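PDB 4APM: apical membrane antigen 1, which probably takes part in host-cell invasion by Babesia divergens, as a surface protein of the moving junction formed between parasite and host. Local coordinates for residues A[364-369]-A[394-399]; A[390-395]-A[411-416]. One frame throughout, in Å; residues are numbered along the deposited sequence.

Contact 1: A[364-369]-A[394-399]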
ATOM      1  N   VAL A 364      10.884   5.575  20.577  1.00 49.34           N
ATOM      2  CA  VAL A 364      10.586   6.863  21.212  1.00 46.56           C
ATOM      3  C   VAL A 364      11.490   7.959  20.649  1.00 46.95           C
ATOM      4  O   VAL A 364      12.708   7.816  20.627  1.00 50.28           O
ATOM      5  CB  VAL A 364      10.682   6.788  22.765  1.00 49.12           C
ATOM      6  CG1 VAL A 364      10.244   8.102  23.400  1.00 50.36           C
ATOM      7  CG2 VAL A 364       9.824   5.652  23.308  1.00 47.01           C
ATOM      8  N   THR A 365      10.872   9.015  20.126  1.00 43.28           N
ATOM      9  CA  THR A 365      11.584  10.161  19.548  1.00 44.27           C
ATOM     10  C   THR A 365      10.681  11.396  19.666  1.00 41.80           C
ATOM     11  O   THR A 365       9.482  11.269  19.848  1.00 42.64           O
ATOM     12  CB  THR A 365      11.923   9.950  18.043  1.00 49.08           C
ATOM     13  OG1 THR A 365      10.726   9.651  17.312  1.00 46.47           O
ATOM     14  CG2 THR A 365      12.933   8.824  17.853  1.00 48.36           C
ATOM     15  N   ASN A 366      11.261  12.586  19.572  1.00 44.09           N
ATOM     16  CA  ASN A 366      10.469  13.810  19.489  1.00 45.34           C
ATOM     17  C   ASN A 366       9.977  14.109  18.039  1.00 42.36           C
ATOM     18  O   ASN A 366      10.766  14.076  17.090  1.00 36.70           O
ATOM     19  CB  ASN A 366      11.279  14.995  20.047  1.00 46.88           C
ATOM     20  CG  ASN A 366      10.537  16.318  19.926  1.00 45.68           C
ATOM     21  OD1 ASN A 366       9.564  16.559  20.641  1.00 42.26           O
ATOM     22  ND2 ASN A 366      10.948  17.145  18.964  1.00 44.40           N
ATOM     23  N   GLY A 367       8.684  14.396  17.880  1.00 38.89           N
ATOM     24  CA  GLY A 367       8.130  14.645  16.547  1.00 39.44           C
ATOM     25  C   GLY A 367       7.515  16.023  16.359  1.00 43.77           C
ATOM     26  O   GLY A 367       6.895  16.564  17.286  1.00 46.82           O
ATOM     27  N   TYR A 368       7.681  16.596  15.164  1.00 40.81           N
ATOM     28  CA  TYR A 368       6.858  17.734  14.741  1.00 41.10           C
ATOM     29  C   TYR A 368       5.682  17.264  13.914  1.00 42.37           C
ATOM     30  O   TYR A 368       5.876  16.593  12.906  1.00 41.26           O
ATOM     31  CB  TYR A 368       7.686  18.742  13.949  1.00 43.40           C
ATOM     32  CG  TYR A 368       8.753  19.380  14.784  1.00 47.18           C
ATOM     33  CD1 TYR A 368       9.864  18.646  15.201  1.00 47.91           C
ATOM     34  CD2 TYR A 368       8.603  20.684  15.262  1.00 49.86           C
ATOM     35  CE1 TYR A 368      10.827  19.207  16.023  1.00 51.31           C
ATOM     36  CE2 TYR A 368       9.570  21.263  16.066  1.00 53.65           C
ATOM     37  CZ  TYR A 368      10.681  20.516  16.446  1.00 56.73           C
ATOM     38  OH  TYR A 368      11.639  21.074  17.264  1.00 57.46           O
ATOM     39  N   ILE A 369       4.463  17.585  14.356  1.00 40.17           N
ATOM     40  CA  ILE A 369       3.258  17.194  13.620  1.00 40.96           C
ATOM     41  C   ILE A 369       3.069  17.928  12.274  1.00 46.41           C
ATOM     42  O   ILE A 369       2.528  17.355  11.324  1.00 44.14           O
ATOM     43  CB  ILE A 369       1.968  17.318  14.467  1.00 44.15           C
ATOM     44  CG1 ILE A 369       1.706  18.765  14.879  1.00 43.80           C
ATOM     45  CG2 ILE A 369       1.999  16.376  15.665  1.00 40.26           C
ATOM     46  CD1 ILE A 369       0.309  18.997  15.412  1.00 45.23           C
ATOM     47  N   ALA A 394      11.627  12.736  26.454  1.00 59.93           N
ATOM     48  CA  ALA A 394      11.954  12.805  25.020  1.00 60.74           C
ATOM     49  C   ALA A 394      11.380  14.053  24.331  1.00 55.56           C
ATOM     50  O   ALA A 394      12.003  14.620  23.428  1.00 49.05           O
ATOM     51  CB  ALA A 394      11.494  11.544  24.305  1.00 61.01           C
ATOM     52  N   LEU A 395      10.199  14.476  24.771  1.00 52.35           N
ATOM     53  CA  LEU A 395       9.562  15.680  24.243  1.00 57.33           C
ATOM     54  C   LEU A 395      10.436  16.933  24.356  1.00 61.19           C
ATOM     55  O   LEU A 395      10.799  17.345  25.455  1.00 64.76           O
ATOM     56  CB  LEU A 395       8.234  15.924  24.957  1.00 53.68           C
ATOM     57  CG  LEU A 395       7.489  17.188  24.535  1.00 55.79           C
ATOM     58  CD1 LEU A 395       7.025  17.081  23.080  1.00 56.33           C
ATOM     59  CD2 LEU A 395       6.309  17.408  25.468  1.00 55.14           C
ATOM     60  N   LYS A 396      10.750  17.545  23.219  1.00 57.68           N
ATOM     61  CA  LYS A 396      11.338  18.874  23.200  1.00 56.60           C
ATOM     62  C   LYS A 396      10.223  19.915  23.264  1.00 62.76           C
ATOM     63  O   LYS A 396       9.303  19.901  22.446  1.00 66.10           O
ATOM     64  CB  LYS A 396      12.224  19.054  21.963  1.00 61.08           C
ATOM     65  CG  LYS A 396      13.258  17.941  21.827  1.00 60.28           C
ATOM     66  CD  LYS A 396      14.336  18.206  20.778  1.00 60.54           C
ATOM     67  CE  LYS A 396      15.302  17.021  20.718  1.00 56.10           C
ATOM     68  NZ  LYS A 396      16.704  17.380  20.348  1.00 60.02           N
ATOM     69  N   CYS A 397      10.252  20.743  24.309  1.00 62.81           N
ATOM     70  CA  CYS A 397       9.190  21.718  24.560  1.00 66.71           C
ATOM     71  C   CYS A 397       9.732  23.013  25.162  1.00 66.14           C
ATOM     72  O   CYS A 397      10.595  23.001  26.040  1.00 67.50           O
ATOM     73  CB  CYS A 397       8.102  21.125  25.469  1.00 64.89           C
ATOM     74  SG  CYS A 397       6.660  22.199  25.744  1.00 63.67           S
ATOM     75  N   SER A 398       9.197  24.130  24.698  1.00 62.36           N
ATOM     76  CA  SER A 398       9.663  25.425  25.133  1.00 63.62           C
ATOM     77  C   SER A 398       8.503  26.212  25.720  1.00 62.91           C
ATOM     78  O   SER A 398       8.576  27.433  25.837  1.00 64.71           O
ATOM     79  CB  SER A 398      10.256  26.186  23.949  1.00 63.98           C
ATOM     80  OG  SER A 398       9.221  26.703  23.130  1.00 64.76           O
ATOM     81  N   LYS A 399       7.404  25.520  26.012  1.00 57.85           N
ATOM     82  CA  LYS A 399       6.218  26.150  26.591  1.00 53.16           C
ATOM     83  C   LYS A 399       5.547  25.175  27.525  1.00 47.52           C
ATOM     84  O   LYS A 399       6.199  24.624  28.396  1.00 57.84           O
ATOM     85  CB  LYS A 399       5.246  26.639  25.509  1.00 56.59           C
ATOM     86  CG  LYS A 399       5.897  27.524  24.452  1.00 63.74           C
ATOM     87  CD  LYS A 399       5.215  28.877  24.330  1.00 60.50           C
ATOM     88  CE  LYS A 399       6.224  29.957  23.965  1.00 62.43           C
ATOM     89  NZ  LYS A 399       5.574  31.274  23.712  1.00 61.21           N
TER
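N366 and K396 meet through one hydrogen bond and a broad side-chain contact. The backbone N of K396 donates to OD1 of N366 over 3.0 Å, with an N-H...O angle of 158°. The donor stands above the amide plane, 74° out of it, so the N-H comes down on the carbonyl from over its flat side. With CG of N366 anti to its backbone N (chi1 177°), the amide reaches across to the 394-399 chain. Its other end, ND2, is hydrogen-bonded to OG of S234, so both ends of this buried amide are held and its rotation is fixed.

Van der Waals contacts surround the bond. The CB and CG methylenes of K396 lie against the N366 amide, CG to CG at 3.7 Å, before the chain leads its ammonium away. From L395, CD1 touches OD1 of N366 at 3.6 Å. One link further back, A394 O approaches CB of N366 at 3.5 Å, while CB of A394 makes an apolar contact with CG1 of V364 at 3.8 Å.

The backbone of N366 bonds to C235, and G367 and Y368 continue as a short strand between strands 234-237 and 387-389. What results is a side-chain amide joining an irregular connection, disulfide-linked from C397 to C415, to the mixed sheet, in what is probably domain III of the AMA1 ectodomain.

Contact 2: A[390-395]-A[411-416]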
ATOM      1  N   LEU A 390       6.273  10.186  23.053  1.00 46.45           N
ATOM      2  CA  LEU A 390       5.685   9.147  23.919  1.00 46.71           C
ATOM      3  C   LEU A 390       6.132   9.267  25.392  1.00 44.32           C
ATOM      4  O   LEU A 390       5.589   8.594  26.261  1.00 44.14           O
ATOM      5  CB  LEU A 390       6.084   7.771  23.394  1.00 50.90           C
ATOM      6  CG  LEU A 390       5.076   6.873  22.674  1.00 51.79           C
ATOM      7  CD1 LEU A 390       3.755   7.564  22.423  1.00 52.77           C
ATOM      8  CD2 LEU A 390       5.692   6.356  21.387  1.00 45.88           C
ATOM      9  N   SER A 391       7.161  10.080  25.640  1.00 46.02           N
ATOM     10  CA  SER A 391       7.670  10.336  26.987  1.00 51.77           C
ATOM     11  C   SER A 391       7.935  11.829  27.205  1.00 56.95           C
ATOM     12  O   SER A 391       8.290  12.554  26.256  1.00 60.30           O
ATOM     13  CB  SER A 391       8.962   9.559  27.219  1.00 46.88           C
ATOM     14  OG  SER A 391      10.054  10.257  26.654  1.00 49.56           O
ATOM     15  N   ARG A 392       7.800  12.269  28.462  1.00 57.65           N
ATOM     16  CA  ARG A 392       8.029  13.671  28.854  1.00 52.33           C
ATOM     17  C   ARG A 392       9.500  14.057  28.680  1.00 49.09           C
ATOM     18  O   ARG A 392       9.831  15.180  28.280  1.00 46.78           O
ATOM     19  CB  ARG A 392       7.589  13.882  30.311  1.00 55.95           C
ATOM     20  CG  ARG A 392       7.043  15.272  30.633  1.00 61.97           C
ATOM     21  CD  ARG A 392       6.095  15.221  31.837  1.00 69.77           C
ATOM     22  NE  ARG A 392       5.038  16.246  31.784  1.00 66.72           N
ATOM     23  CZ  ARG A 392       3.762  16.025  32.111  1.00 69.92           C
ATOM     24  NH1 ARG A 392       3.374  14.818  32.498  1.00 64.18           N
ATOM     25  NH2 ARG A 392       2.865  17.002  32.027  1.00 69.32           N
ATOM     26  N   GLU A 393      10.381  13.105  28.956  1.00 50.21           N
ATOM     27  CA  GLU A 393      11.816  13.321  28.826  1.00 57.98           C
ATOM     28  C   GLU A 393      12.254  13.494  27.361  1.00 65.55           C
ATOM     29  O   GLU A 393      13.139  14.312  27.063  1.00 61.83           O
ATOM     30  CB  GLU A 393      12.591  12.173  29.493  1.00 67.08           C
ATOM     31  CG  GLU A 393      11.904  10.808  29.409  1.00 72.11           C
ATOM     32  CD  GLU A 393      11.113  10.430  30.665  1.00 69.88           C
ATOM     33  OE1 GLU A 393      11.738  10.038  31.676  1.00 77.82           O
ATOM     34  OE2 GLU A 393       9.864  10.463  30.627  1.00 64.28           O
ATOM     35  N   ALA A 394      11.627  12.736  26.454  1.00 59.93           N
ATOM     36  CA  ALA A 394      11.954  12.805  25.020  1.00 60.74           C
ATOM     37  C   ALA A 394      11.380  14.053  24.331  1.00 55.56           C
ATOM     38  O   ALA A 394      12.003  14.620  23.428  1.00 49.05           O
ATOM     39  CB  ALA A 394      11.494  11.544  24.305  1.00 61.01           C
ATOM     40  N   LEU A 395      10.199  14.476  24.771  1.00 52.35           N
ATOM     41  CA  LEU A 395       9.562  15.680  24.243  1.00 57.33           C
ATOM     42  C   LEU A 395      10.436  16.933  24.356  1.00 61.19           C
ATOM     43  O   LEU A 395      10.799  17.345  25.455  1.00 64.76           O
ATOM     44  CB  LEU A 395       8.234  15.924  24.957  1.00 53.68           C
ATOM     45  CG  LEU A 395       7.489  17.188  24.535  1.00 55.79           C
ATOM     46  CD1 LEU A 395       7.025  17.081  23.080  1.00 56.33           C
ATOM     47  CD2 LEU A 395       6.309  17.408  25.468  1.00 55.14           C
ATOM     48  N   THR A 411      -1.487   7.364  27.009  1.00 40.42           N
ATOM     49  CA  THR A 411      -1.180   8.786  27.178  1.00 39.19           C
ATOM     50  C   THR A 411       0.162   9.166  26.556  1.00 39.84           C
ATOM     51  O   THR A 411       1.171   8.476  26.745  1.00 40.59           O
ATOM     52  CB  THR A 411      -1.147   9.200  28.680  1.00 42.34           C
ATOM     53  OG1 THR A 411      -2.301   8.685  29.344  1.00 43.56           O
ATOM     54  CG2 THR A 411      -1.130  10.724  28.839  1.00 38.70           C
ATOM     55  N   TYR A 412       0.192  10.308  25.876  1.00 39.35           N
ATOM     56  CA  TYR A 412       1.454  10.847  25.393  1.00 37.37           C
ATOM     57  C   TYR A 412       1.425  12.351  25.537  1.00 36.68           C
ATOM     58  O   TYR A 412       0.404  12.911  25.890  1.00 41.82           O
ATOM     59  CB  TYR A 412       1.690  10.438  23.920  1.00 39.05           C
ATOM     60  CG  TYR A 412       0.760  11.118  22.936  1.00 34.41           C
ATOM     61  CD1 TYR A 412      -0.530  10.644  22.729  1.00 31.26           C
ATOM     62  CD2 TYR A 412       1.170  12.252  22.228  1.00 35.17           C
ATOM     63  CE1 TYR A 412      -1.399  11.291  21.866  1.00 34.66           C
ATOM     64  CE2 TYR A 412       0.308  12.897  21.346  1.00 35.84           C
ATOM     65  CZ  TYR A 412      -0.972  12.406  21.172  1.00 33.64           C
ATOM     66  OH  TYR A 412      -1.835  13.033  20.311  1.00 36.35           O
ATOM     67  N   TYR A 413       2.521  12.999  25.165  1.00 42.51           N
ATOM     68  CA  TYR A 413       2.758  14.397  25.502  1.00 46.98           C
ATOM     69  C   TYR A 413       2.941  15.272  24.278  1.00 50.35           C
ATOM     70  O   TYR A 413       3.576  14.859  23.294  1.00 48.56           O
ATOM     71  CB  TYR A 413       3.989  14.516  26.398  1.00 45.69           C
ATOM     72  CG  TYR A 413       3.922  13.562  27.548  1.00 52.97           C
ATOM     73  CD1 TYR A 413       3.166  13.867  28.679  1.00 48.10           C
ATOM     74  CD2 TYR A 413       4.503  12.295  27.460  1.00 53.24           C
ATOM     75  CE1 TYR A 413       3.056  12.973  29.722  1.00 49.30           C
ATOM     76  CE2 TYR A 413       4.390  11.385  28.500  1.00 54.49           C
ATOM     77  CZ  TYR A 413       3.667  11.737  29.627  1.00 54.12           C
ATOM     78  OH  TYR A 413       3.550  10.850  30.660  1.00 54.31           O
ATOM     79  N   TYR A 414       2.422  16.496  24.367  1.00 46.73           N
ATOM     80  CA  TYR A 414       2.672  17.507  23.357  1.00 50.79           C
ATOM     81  C   TYR A 414       2.979  18.895  23.936  1.00 53.25           C
ATOM     82  O   TYR A 414       2.651  19.194  25.087  1.00 51.20           O
ATOM     83  CB  TYR A 414       1.528  17.557  22.332  1.00 42.66           C
ATOM     84  CG  TYR A 414       0.217  18.126  22.824  1.00 41.01           C
ATOM     85  CD1 TYR A 414      -0.725  17.318  23.455  1.00 41.70           C
ATOM     86  CD2 TYR A 414      -0.143  19.438  22.532  1.00 44.72           C
ATOM     87  CE1 TYR A 414      -1.956  17.821  23.850  1.00 38.37           C
ATOM     88  CE2 TYR A 414      -1.365  19.955  22.939  1.00 42.04           C
ATOM     89  CZ  TYR A 414      -2.270  19.140  23.586  1.00 41.11           C
ATOM     90  OH  TYR A 414      -3.499  19.651  23.958  1.00 43.34           O
ATOM     91  N   CYS A 415       3.625  19.726  23.124  1.00 54.26           N
ATOM     92  CA  CYS A 415       4.030  21.056  23.533  1.00 57.49           C
ATOM     93  C   CYS A 415       3.150  22.137  22.931  1.00 63.78           C
ATOM     94  O   CYS A 415       3.142  22.333  21.712  1.00 68.22           O
ATOM     95  CB  CYS A 415       5.460  21.311  23.123  1.00 59.52           C
ATOM     96  SG  CYS A 415       6.102  22.816  23.861  1.00 66.58           S
ATOM     97  N   SER A 416       2.455  22.869  23.794  1.00 56.10           N
ATOM     98  CA  SER A 416       1.444  23.819  23.370  1.00 56.84           C
ATOM     99  C   SER A 416       1.699  25.205  23.985  1.00 66.13           C
ATOM    100  O   SER A 416       2.431  25.328  24.971  1.00 70.37           O
ATOM    101  CB  SER A 416       0.072  23.297  23.766  1.00 57.56           C
ATOM    102  OG  SER A 416      -0.920  24.274  23.570  1.00 61.71           O
TER
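Tyrosine packing dominates this contact, in which the turn that follows strand 387-389 folds over the side of strand 410-416 carrying Y413; no hydrogen bond joins the two segments. With CG of Y413 anti to its carbonyl carbon (chi1 -50°), the side chain leaves the strand toward the turn. CA of R392 lies over one ring face, 4.0 Å above its plane and offset toward the rim. CD2 of Y413 meets the backbone N of R392 at 3.4 Å and atom C of S391 at 3.5 Å.

The R392 side chain then runs out, extended from CG to NE, and crosses the tyrosine at about a right angle. Its NH1 comes within 3.3 Å of CE1 of Y413, with the guanidinium and ring planes 49° apart, an inclined approach rather than a parallel stack. NH1 also forms a salt bridge with E403 on the neighbouring strand 400-406.

Methyl groups extend the contact along the strand: L395 CD2 rests on CB of Y413, and L390 CD1 on CB of Y412, each at 3.8 Å. Within the turn, OG of S391 accepts from A394 N at 2.9 Å, an ST motif that ties the turn together. Across the segments the chemistry is thus van der Waals, much of it against a tyrosine ring, while the arginine's charge is probably balanced largely by E403, which probably helps hold the guanidinium beside the ring.

In the fold
Contacts 1 and 2 have centres 6 Å apart and share A394 and L395, so one irregular connection between strands 387-389 and 400-406 packs against two parts of the same mixed sheet. The shared L395 takes part in both contacts through its two methyls. A disulfide joins the contacts covalently: C397 SG of contact 1 lies 2.1 Å from C415 SG of contact 2. Just beyond it, K399 CB packs on S416 O at 3.2 Å. Both contacts lie away from the calcium site of G120 and D122. A glycerol, probably from crystallisation, hydrogen-bonds to backbone carbonyls of the shared connection, including L395 O.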